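PDB 2H1T: glycolipid-binding domain-containing protein from Pseudomonas aeruginosa, which is of unknown function but probably binds glycolipids and may take part in their metabolism. Local coordinates for residues 52-55 and 56-60; 108-111 and 112-115; 158-161 and 162-166; 179-182 and 183-187. All blocks are in the same frame, centred on the assembly; numbering follows the deposited sequence.

Interaction 1 (52-55 and 56-60); sequences LRWD and ADWHL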
loop_
_atom_site.group_PDB
_atom_site.type_symbol
_atom_site.label_atom_id
_atom_site.label_comp_id
_atom_site.label_asym_id
_atom_site.label_seq_id
_atom_site.Cartn_x
_atom_site.Cartn_y
_atom_site.Cartn_z
ATOM N N LEU A 52 -11.403 16.286 0.666
ATOM C CA LEU A 52 -11.375 17.744 0.614
ATOM C C LEU A 52 -12.729 18.285 0.217
ATOM O O LEU A 52 -13.459 17.675 -0.572
ATOM C CB LEU A 52 -10.310 18.250 -0.377
ATOM C CG LEU A 52 -8.900 17.673 -0.199
ATOM C CD1 LEU A 52 -7.964 18.212 -1.307
ATOM C CD2 LEU A 52 -8.381 17.947 1.221
ATOM N N ARG A 53 -13.072 19.432 0.796
ATOM C CA ARG A 53 -14.310 20.110 0.466
ATOM C C ARG A 53 -13.979 21.584 0.280
ATOM O O ARG A 53 -13.229 22.164 1.066
ATOM C CB ARG A 53 -15.360 19.889 1.554
ATOM C CG ARG A 53 -16.677 20.644 1.334
ATOM C CD ARG A 53 -17.748 20.353 2.422
ATOM N NE ARG A 53 -17.303 20.793 3.745
ATOM C CZ ARG A 53 -17.334 22.052 4.176
ATOM N NH1 ARG A 53 -17.788 23.023 3.399
ATOM N NH2 ARG A 53 -16.907 22.349 5.391
ATOM N N TRP A 54 -14.544 22.185 -0.759
ATOM C CA TRP A 54 -14.240 23.599 -1.100
ATOM C C TRP A 54 -15.514 24.345 -1.397
ATOM O O TRP A 54 -16.575 23.721 -1.472
ATOM C CB TRP A 54 -13.304 23.663 -2.298
ATOM C CG TRP A 54 -13.738 22.870 -3.464
ATOM C CD1 TRP A 54 -14.474 23.308 -4.518
ATOM C CD2 TRP A 54 -13.462 21.477 -3.710
ATOM N NE1 TRP A 54 -14.674 22.287 -5.410
ATOM C CE2 TRP A 54 -14.039 21.161 -4.958
ATOM C CE3 TRP A 54 -12.698 20.493 -3.044
ATOM C CZ2 TRP A 54 -13.943 19.890 -5.529
ATOM C CZ3 TRP A 54 -12.582 19.226 -3.628
ATOM C CH2 TRP A 54 -13.234 18.927 -4.843
ATOM N N ASP A 55 -15.429 25.675 -1.518
ATOM C CA ASP A 55 -16.603 26.479 -1.836
ATOM C C ASP A 55 -16.827 26.683 -3.336
ATOM O O ASP A 55 -16.121 26.098 -4.164
ATOM C CB ASP A 55 -16.544 27.831 -1.099
ATOM C CG ASP A 55 -15.450 28.739 -1.613
ATOM O OD1 ASP A 55 -14.893 28.517 -2.720
ATOM O OD2 ASP A 55 -15.168 29.720 -0.909
ATOM N N ALA A 56 -17.806 27.528 -3.675
ATOM C CA ALA A 56 -18.152 27.774 -5.074
ATOM C C ALA A 56 -16.988 28.343 -5.848
ATOM O O ALA A 56 -16.979 28.265 -7.063
ATOM C CB ALA A 56 -19.342 28.742 -5.170
ATOM N N ASP A 57 -16.015 28.938 -5.154
ATOM C CA ASP A 57 -14.914 29.590 -5.817
ATOM C C ASP A 57 -13.632 28.797 -5.758
ATOM O O ASP A 57 -12.573 29.294 -6.143
ATOM C CB ASP A 57 -14.732 30.986 -5.240
ATOM C CG ASP A 57 -15.951 31.850 -5.466
ATOM O OD1 ASP A 57 -16.432 31.912 -6.612
ATOM O OD2 ASP A 57 -16.463 32.440 -4.499
ATOM N N TRP A 58 -13.770 27.526 -5.364
ATOM C CA TRP A 58 -12.663 26.586 -5.218
ATOM C C TRP A 58 -11.684 26.956 -4.099
ATOM O O TRP A 58 -10.525 26.548 -4.147
ATOM C CB TRP A 58 -11.953 26.375 -6.567
ATOM C CG TRP A 58 -12.702 25.478 -7.473
ATOM C CD1 TRP A 58 -13.770 25.810 -8.253
ATOM C CD2 TRP A 58 -12.458 24.081 -7.697
ATOM N NE1 TRP A 58 -14.197 24.710 -8.963
ATOM C CE2 TRP A 58 -13.415 23.633 -8.632
ATOM C CE3 TRP A 58 -11.527 23.163 -7.198
ATOM C CZ2 TRP A 58 -13.470 22.297 -9.068
ATOM C CZ3 TRP A 58 -11.594 21.848 -7.625
ATOM C CH2 TRP A 58 -12.550 21.434 -8.561
ATOM N N HIS A 59 -12.150 27.728 -3.108
ATOM C CA HIS A 59 -11.415 27.879 -1.842
ATOM C C HIS A 59 -11.653 26.670 -0.944
ATOM O O HIS A 59 -12.785 26.336 -0.646
ATOM C CB HIS A 59 -11.850 29.113 -1.079
ATOM C CG HIS A 59 -11.610 30.400 -1.789
ATOM N ND1 HIS A 59 -11.131 31.521 -1.143
ATOM C CD2 HIS A 59 -11.787 30.758 -3.083
ATOM C CE1 HIS A 59 -11.009 32.512 -2.012
ATOM N NE2 HIS A 59 -11.411 32.080 -3.195
ATOM N N LEU A 60 -10.584 26.078 -0.425
ATOM C CA LEU A 60 -10.692 24.989 0.498
ATOM C C LEU A 60 -11.407 25.410 1.792
ATOM O O LEU A 60 -11.065 26.443 2.372
ATOM C CB LEU A 60 -9.313 24.436 0.863
ATOM C CG LEU A 60 -9.414 23.096 1.585
ATOM C CD1 LEU A 60 -9.683 21.941 0.642
ATOM C CD2 LEU A 60 -8.175 22.855 2.316
#
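The indoles of Trp54 and Trp58 run alongside each other in the same direction at the tight end of a beta hairpin. Their planes are only 20° apart, and the five-membered ring of Trp54 sits 4.1 Å, centroid to centroid, from the six-membered ring of Trp58, which defines a face-to-face stack. Trp54 reaches it with CG tucked between its own N and carbonyl carbon (chi1 51°). Trp54 NE1 comes over the middle of the Trp58 face, 3.7 Å from Trp58 CD2, while its weak hydrogen bond goes to Asp28 O. Next along the chain, the Asp55 carboxylate is turned obliquely to the His59 ring. Asp55 OD1 takes two backbone N-H groups from opposite faces of its plane: Asp57 N at 2.7 Å, which makes an Asx turn, and His59 N at 2.9 Å. Asp55 OD2 rests 3.4 Å from His59 CB, and His59 ND1 turns to Gly82 O. Backbone bonds close the loop, Trp58 N to Asp55 O at 3.0 Å and Asp55 N to His59 O at 2.9 Å. The type I turn from Asp55 to Trp58, with Trp58 at positive phi (66°), fits a 3:5 hairpin. Two donors on one carboxylate oxygen would probably stabilise its negative charge, offsetting Asp57 OD2, which stands 4.6 Å from Asp55 OD1.

Interaction 2 (108-111 and 112-115); sequences SPFT and NTFP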
loop_
_atom_site.group_PDB
_atom_site.type_symbol
_atom_site.label_atom_id
_atom_site.label_comp_id
_atom_site.label_asym_id
_atom_site.label_seq_id
_atom_site.Cartn_x
_atom_site.Cartn_y
_atom_site.Cartn_z
ATOM N N SER A 108 0.491 14.002 -4.577
ATOM C CA SER A 108 -0.743 14.014 -5.378
ATOM C C SER A 108 -0.796 15.153 -6.363
ATOM O O SER A 108 -0.711 16.319 -5.993
ATOM C CB SER A 108 -1.998 14.049 -4.522
ATOM O OG SER A 108 -3.178 14.181 -5.319
ATOM N N PRO A 109 -1.050 14.826 -7.636
ATOM C CA PRO A 109 -1.193 15.950 -8.573
ATOM C C PRO A 109 -2.615 16.523 -8.588
ATOM O O PRO A 109 -2.906 17.536 -9.282
ATOM C CB PRO A 109 -0.829 15.302 -9.905
ATOM C CG PRO A 109 -1.332 13.954 -9.775
ATOM C CD PRO A 109 -1.129 13.530 -8.332
ATOM N N PHE A 110 -3.504 15.925 -7.802
ATOM C CA PHE A 110 -4.863 16.504 -7.667
ATOM C C PHE A 110 -4.821 17.955 -7.245
ATOM O O PHE A 110 -5.515 18.806 -7.837
ATOM C CB PHE A 110 -5.749 15.746 -6.691
ATOM C CG PHE A 110 -7.106 16.387 -6.483
ATOM C CD1 PHE A 110 -7.919 16.740 -7.582
ATOM C CD2 PHE A 110 -7.580 16.615 -5.238
ATOM C CE1 PHE A 110 -9.158 17.330 -7.413
ATOM C CE2 PHE A 110 -8.828 17.214 -5.068
ATOM C CZ PHE A 110 -9.609 17.570 -6.148
ATOM N N THR A 111 -4.004 18.250 -6.235
ATOM C CA THR A 111 -4.107 19.547 -5.585
ATOM C C THR A 111 -3.668 20.741 -6.435
ATOM O O THR A 111 -4.026 21.867 -6.143
ATOM C CB THR A 111 -3.405 19.549 -4.206
ATOM O OG1 THR A 111 -2.023 19.151 -4.326
ATOM C CG2 THR A 111 -4.149 18.608 -3.258
ATOM N N ASN A 112 -2.970 20.484 -7.540
ATOM C CA ASN A 112 -2.626 21.537 -8.496
ATOM C C ASN A 112 -3.884 22.169 -9.127
ATOM O O ASN A 112 -3.851 23.283 -9.630
ATOM C CB ASN A 112 -1.737 20.968 -9.588
ATOM C CG ASN A 112 -0.369 20.529 -9.079
ATOM O OD1 ASN A 112 -0.148 19.350 -8.786
ATOM N ND2 ASN A 112 0.506 21.473 -8.893
ATOM N N THR A 113 -4.993 21.440 -9.080
ATOM C CA THR A 113 -6.257 21.931 -9.618
ATOM C C THR A 113 -6.794 23.133 -8.858
ATOM O O THR A 113 -7.368 24.034 -9.461
ATOM C CB THR A 113 -7.272 20.789 -9.643
ATOM O OG1 THR A 113 -6.789 19.801 -10.543
ATOM C CG2 THR A 113 -8.647 21.245 -10.127
ATOM N N PHE A 114 -6.482 23.235 -7.576
ATOM C CA PHE A 114 -7.052 24.318 -6.756
ATOM C C PHE A 114 -6.628 25.690 -7.220
ATOM O O PHE A 114 -7.515 26.498 -7.525
ATOM C CB PHE A 114 -6.817 24.073 -5.262
ATOM C CG PHE A 114 -7.632 22.913 -4.743
ATOM C CD1 PHE A 114 -9.014 23.050 -4.555
ATOM C CD2 PHE A 114 -7.064 21.670 -4.537
ATOM C CE1 PHE A 114 -9.798 21.991 -4.104
ATOM C CE2 PHE A 114 -7.858 20.588 -4.109
ATOM C CZ PHE A 114 -9.217 20.742 -3.913
ATOM N N PRO A 115 -5.297 25.975 -7.271
ATOM C CA PRO A 115 -4.934 27.313 -7.747
ATOM C C PRO A 115 -5.416 27.587 -9.166
ATOM O O PRO A 115 -5.855 28.698 -9.456
ATOM C CB PRO A 115 -3.410 27.342 -7.637
ATOM C CG PRO A 115 -3.082 26.297 -6.603
ATOM C CD PRO A 115 -4.125 25.220 -6.816
HETATM O O HOH W 1 -5.148 17.618 -10.842
#
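Phe114 reaches back four residues to Phe110, and its side chain can be followed outward along the backbone of Thr111. At the root, Phe114 CB is 3.7 Å from Thr111 O, the same oxygen that accepts the Phe114 backbone N-H. With CG swung beside its own N and opposite the carbonyl carbon (chi1 -69°), the ring passes this carbonyl, which meets it at the edge: Phe114 CD2 is 3.4 Å from Thr111 O. Farther out, Phe114 CE2 touches Phe110 CE2 at 3.6 Å. The tip, Phe114 CZ, is 3.7 Å from that same Phe110 CE2. The planes are 74° apart, and the edge of Phe114 is directed toward the face of Phe110, an offset edge-to-face pair. Beyond it, Phe114 makes a second edge-to-face contact with Trp54. Backbone bonds three residues apart, Thr113 N to Phe110 O at 3.0 Å and Phe114 N to Thr111 O at 3.2 Å, show a tightly wound turn running into the helix. A water donates to both Pro109 O and Thr113 OG1, bridging the two residues, while Thr113 OG1 also bonds with Gly176 O. Ser108 OG, itself hydrogen-bonded with Glu22, accepts from Phe110 N in an ST turn. The buried turn at 108-115 thus leads into helix 113-119, with Phe110 and Phe114 packing on strand 45-54 of one sheet and Pro109 and Asn112 on strand 178-181 of the other.

Interaction 3 (158-161 and 162-166); sequences YENL and EGSAF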
loop_
_atom_site.group_PDB
_atom_site.type_symbol
_atom_site.label_atom_id
_atom_site.label_comp_id
_atom_site.label_asym_id
_atom_site.label_seq_id
_atom_site.Cartn_x
_atom_site.Cartn_y
_atom_site.Cartn_z
ATOM N N TYR A 158 4.462 25.667 -13.019
ATOM C CA TYR A 158 4.471 25.600 -11.563
ATOM C C TYR A 158 5.917 25.917 -11.114
ATOM O O TYR A 158 6.862 25.441 -11.719
ATOM C CB TYR A 158 4.039 24.196 -11.038
ATOM C CG TYR A 158 4.378 24.098 -9.574
ATOM C CD1 TYR A 158 3.516 24.622 -8.609
ATOM C CD2 TYR A 158 5.635 23.612 -9.156
ATOM C CE1 TYR A 158 3.902 24.599 -7.238
ATOM C CE2 TYR A 158 6.024 23.636 -7.839
ATOM C CZ TYR A 158 5.151 24.138 -6.883
ATOM O OH TYR A 158 5.553 24.107 -5.547
ATOM N N GLU A 159 6.096 26.710 -10.071
ATOM C CA GLU A 159 7.412 26.953 -9.466
ATOM C C GLU A 159 7.364 26.943 -7.925
ATOM O O GLU A 159 6.492 27.567 -7.317
ATOM C CB GLU A 159 7.968 28.306 -9.900
ATOM C CG GLU A 159 7.970 28.552 -11.405
ATOM C CD GLU A 159 8.405 29.942 -11.787
ATOM O OE1 GLU A 159 9.638 30.189 -11.869
ATOM O OE2 GLU A 159 7.512 30.783 -12.034
ATOM N N ASN A 160 8.338 26.292 -7.307
ATOM C CA ASN A 160 8.626 26.509 -5.889
ATOM C C ASN A 160 9.260 27.876 -5.674
ATOM O O ASN A 160 10.215 28.253 -6.389
ATOM C CB ASN A 160 9.611 25.453 -5.386
ATOM C CG ASN A 160 10.021 25.671 -3.925
ATOM O OD1 ASN A 160 11.008 26.382 -3.629
ATOM N ND2 ASN A 160 9.289 25.040 -3.006
ATOM N N LEU A 161 8.792 28.582 -4.657
ATOM C CA LEU A 161 9.396 29.860 -4.314
ATOM C C LEU A 161 10.231 29.811 -3.050
ATOM O O LEU A 161 10.733 30.847 -2.622
ATOM C CB LEU A 161 8.340 30.973 -4.252
ATOM C CG LEU A 161 7.529 31.268 -5.508
ATOM C CD1 LEU A 161 6.685 32.532 -5.328
ATOM C CD2 LEU A 161 8.393 31.441 -6.698
ATOM N N GLU A 162 10.453 28.648 -2.444
ATOM C CA GLU A 162 11.156 28.671 -1.146
ATOM C C GLU A 162 12.662 28.428 -1.194
ATOM O O GLU A 162 13.347 28.608 -0.175
ATOM C CB GLU A 162 10.518 27.721 -0.128
ATOM C CG GLU A 162 9.067 27.975 0.151
ATOM C CD GLU A 162 8.791 29.085 1.144
ATOM O OE1 GLU A 162 9.688 29.470 1.917
ATOM O OE2 GLU A 162 7.648 29.573 1.177
ATOM N N GLY A 163 13.207 28.069 -2.358
ATOM C CA GLY A 163 14.657 27.926 -2.484
ATOM C C GLY A 163 15.144 26.769 -3.324
ATOM O O GLY A 163 16.250 26.856 -3.862
ATOM N N SER A 164 14.359 25.687 -3.429
ATOM C CA SER A 164 14.685 24.543 -4.348
ATOM C C SER A 164 14.828 24.910 -5.835
ATOM O O SER A 164 15.477 24.209 -6.590
ATOM C CB SER A 164 13.592 23.485 -4.298
ATOM O OG SER A 164 12.443 23.974 -4.956
ATOM N N ALA A 165 14.209 26.003 -6.259
ATOM C CA ALA A 165 14.129 26.352 -7.679
ATOM C C ALA A 165 13.399 25.300 -8.518
ATOM O O ALA A 165 13.488 25.393 -9.740
ATOM C CB ALA A 165 15.510 26.603 -8.270
ATOM N N PHE A 166 12.681 24.334 -7.911
ATOM C CA PHE A 166 11.938 23.355 -8.704
ATOM C C PHE A 166 10.875 24.021 -9.593
ATOM O O PHE A 166 10.105 24.860 -9.154
ATOM C CB PHE A 166 11.256 22.306 -7.813
ATOM C CG PHE A 166 10.488 21.257 -8.600
ATOM C CD1 PHE A 166 11.165 20.252 -9.254
ATOM C CD2 PHE A 166 9.093 21.338 -8.745
ATOM C CE1 PHE A 166 10.475 19.320 -10.014
ATOM C CE2 PHE A 166 8.401 20.402 -9.473
ATOM C CZ PHE A 166 9.105 19.382 -10.110
HETATM O O HOH W 2 12.891 28.432 -5.078
#
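Asn160 and Phe166 are joined by a backbone bond at the loop end of the beta hairpin of strands 155-160 and 167-172. This bond, from Asn160 N to Phe166 O, is 2.9 Å long. Beside it, Glu159 CA approaches Phe166 O at 3.4 Å in a CA-H...O contact, so one oxygen is met by two neighbouring residues. Side-chain to backbone bonds shape the loop itself. With its CG trans to N (chi1 177°), Asn160 turns its amide inward, where Asn160 OD1 accepts Glu162 N at 2.6 Å. This donor stands above the amide carbonyl plane, 57° out of it, and the bond defines an Asx turn. Gly163 N adds a weak bond to the same OD1. A water takes the Ala165 N-H, more weakly that of Gly163, and donates to Asn160 O, linking that carbonyl to both N-H groups. Ser164 OG accepts from Phe166 N in an ST turn whose N-H...O bond is almost straight (172°). Toward the ligand side, Tyr158 OH and, weakly, Asn160 ND2 bond to a bound methylpentanediol, most likely a crystallisation additive, which may occupy a pocket. The apolar contact is aromatic: the side chains of Tyr158 and Phe166 are nearly perpendicular and meet edge to edge, with Tyr158 CE2 in the plane of the Phe166 ring, 3.9 Å from Phe166 CD2.

Interaction 4 (179-182 and 183-187); sequences IDYP and GLFQR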
loop_
_atom_site.group_PDB
_atom_site.type_symbol
_atom_site.label_atom_id
_atom_site.label_comp_id
_atom_site.label_asym_id
_atom_site.label_seq_id
_atom_site.Cartn_x
_atom_site.Cartn_y
_atom_site.Cartn_z
ATOM N N ILE A 179 -3.363 15.973 -16.356
ATOM C CA ILE A 179 -3.111 14.810 -17.215
ATOM C C ILE A 179 -1.681 14.296 -16.971
ATOM O O ILE A 179 -1.479 13.132 -16.568
ATOM C CB ILE A 179 -3.347 15.169 -18.741
ATOM C CG1 ILE A 179 -4.776 15.672 -18.936
ATOM C CG2 ILE A 179 -3.155 13.922 -19.681
ATOM C CD1 ILE A 179 -5.076 16.140 -20.377
ATOM N N ASP A 180 -0.707 15.157 -17.252
ATOM C CA ASP A 180 0.718 14.854 -17.086
ATOM C C ASP A 180 1.356 15.879 -16.189
ATOM O O ASP A 180 1.243 17.055 -16.396
ATOM C CB ASP A 180 1.471 14.833 -18.386
ATOM C CG ASP A 180 1.057 13.705 -19.287
ATOM O OD1 ASP A 180 0.792 12.589 -18.768
ATOM O OD2 ASP A 180 1.010 13.926 -20.517
ATOM N N TYR A 181 2.004 15.373 -15.175
ATOM C CA TYR A 181 2.927 16.125 -14.315
ATOM C C TYR A 181 4.272 15.516 -14.713
ATOM O O TYR A 181 4.696 14.498 -14.184
ATOM C CB TYR A 181 2.600 15.911 -12.847
ATOM C CG TYR A 181 3.213 16.984 -11.984
ATOM C CD1 TYR A 181 4.561 17.329 -12.121
ATOM C CD2 TYR A 181 2.456 17.641 -11.010
ATOM C CE1 TYR A 181 5.135 18.308 -11.318
ATOM C CE2 TYR A 181 3.028 18.614 -10.178
ATOM C CZ TYR A 181 4.357 18.961 -10.357
ATOM O OH TYR A 181 4.960 19.926 -9.579
ATOM N N PRO A 182 4.941 16.109 -15.695
ATOM C CA PRO A 182 5.993 15.354 -16.385
ATOM C C PRO A 182 7.106 14.822 -15.473
ATOM O O PRO A 182 7.696 15.557 -14.675
ATOM C CB PRO A 182 6.530 16.350 -17.434
ATOM C CG PRO A 182 5.388 17.392 -17.586
ATOM C CD PRO A 182 4.770 17.475 -16.234
ATOM N N GLY A 183 7.340 13.510 -15.585
ATOM C CA GLY A 183 8.367 12.835 -14.809
ATOM C C GLY A 183 7.952 12.533 -13.382
ATOM O O GLY A 183 8.680 11.848 -12.692
ATOM N N LEU A 184 6.787 13.028 -12.929
ATOM C CA LEU A 184 6.313 12.743 -11.580
ATOM C C LEU A 184 4.999 11.954 -11.528
ATOM O O LEU A 184 4.902 11.031 -10.726
ATOM C CB LEU A 184 6.135 14.016 -10.762
ATOM C CG LEU A 184 7.436 14.664 -10.304
ATOM C CD1 LEU A 184 7.059 15.808 -9.427
ATOM C CD2 LEU A 184 8.275 13.710 -9.561
ATOM N N PHE A 185 3.991 12.349 -12.307
ATOM C CA PHE A 185 2.705 11.647 -12.295
ATOM C C PHE A 185 2.128 11.546 -13.668
ATOM O O PHE A 185 2.304 12.488 -14.494
ATOM C CB PHE A 185 1.698 12.377 -11.430
ATOM C CG PHE A 185 2.136 12.549 -10.016
ATOM C CD1 PHE A 185 2.008 11.502 -9.096
ATOM C CD2 PHE A 185 2.664 13.745 -9.583
ATOM C CE1 PHE A 185 2.409 11.658 -7.767
ATOM C CE2 PHE A 185 3.083 13.906 -8.224
ATOM C CZ PHE A 185 2.969 12.851 -7.329
ATOM N N GLN A 186 1.414 10.435 -13.901
ATOM C CA GLN A 186 0.633 10.251 -15.110
ATOM C C GLN A 186 -0.814 9.850 -14.788
ATOM O O GLN A 186 -1.079 8.872 -14.069
ATOM C CB GLN A 186 1.263 9.180 -15.978
ATOM C CG GLN A 186 0.704 9.080 -17.368
ATOM C CD GLN A 186 1.318 7.913 -18.127
ATOM O OE1 GLN A 186 2.071 7.099 -17.563
ATOM N NE2 GLN A 186 0.999 7.820 -19.420
ATOM N N ARG A 187 -1.748 10.561 -15.376
ATOM C CA ARG A 187 -3.118 10.083 -15.375
ATOM C C ARG A 187 -3.294 8.767 -16.119
ATOM O O ARG A 187 -2.838 8.589 -17.252
ATOM C CB ARG A 187 -4.107 11.137 -15.846
ATOM C CG ARG A 187 -5.436 11.014 -15.052
ATOM C CD ARG A 187 -6.125 12.330 -14.845
ATOM N NE ARG A 187 -7.076 12.493 -15.917
ATOM C CZ ARG A 187 -7.511 13.630 -16.429
ATOM N NH1 ARG A 187 -7.086 14.807 -16.030
ATOM N NH2 ARG A 187 -8.387 13.557 -17.388
HETATM O O HOH W 3 3.379 12.504 -17.168
#
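Different first torsions bring Tyr181 and Phe185 together: the tyrosine CG lies trans to its N (chi1 -162°), whereas that of Phe185 lies beside its N (chi1 -58°). From neighbouring strands the two side chains then extend alongside each other on one face of the sheet, touching first at their roots, where Tyr181 CB is 3.9 Å from Phe185 CB. Beyond, the edge of Phe185 is directed toward the face of Tyr181 in an offset edge-to-face pair with planes 73° apart. Leu184 runs along the same tyrosine, its CD1 3.7 Å from Tyr181 CE1. These residues belong to the beta hairpin of strands 178-181 and 185-187, whose turn contains Pro182 and Gly183. Tyr181 and Phe185 form a hydrogen-bonded antiparallel pair: Tyr181 N gives to Phe185 O at 3.0 Å, and Phe185 N returns to Tyr181 O at 2.9 Å. Leu184 N also reaches Tyr181 O, at 2.8 Å, so two successive residues face one partner, a classic beta bulge. Asp180 and Gln186 occupy the other face, and a water donates to Phe185 O and weakly to Asp180 OD1. At the far end, Arg187 N bonds to Ile179 O at 2.8 Å. Ile179 CG1 lies over one face of the Arg187 guanidinium, 3.8 Å from Arg187 NH1, which is itself in a salt bridge with Asp173. Phe185, Gln186 and Arg187 pair antiparallel with a strand of the second subunit, so the sheet continues across the dimer interface.

How the interactions relate
From the N terminus, interaction 1 closes the hairpin between strands 45-54 and 60-69 of the first sheet. Interaction 2 winds the chain from strand 102-106 into helix 113-119, and interactions 3 and 4 each close a hairpin of the second sheet, with the 172-178 connection between them. All four are local and run in series; none nests or crosses. In space, interaction 2 is the middle piece: Phe114 touches Trp58 and Leu52 of interaction 1, while Pro109 packs on Phe185 of interaction 4. Tyr181 OH then meets Tyr158 and Phe166 of interaction 3. Interactions 1 and 3 stay apart, their nearest atoms about 15 Å from each other. Interactions 2 and 4 also touch the second subunit.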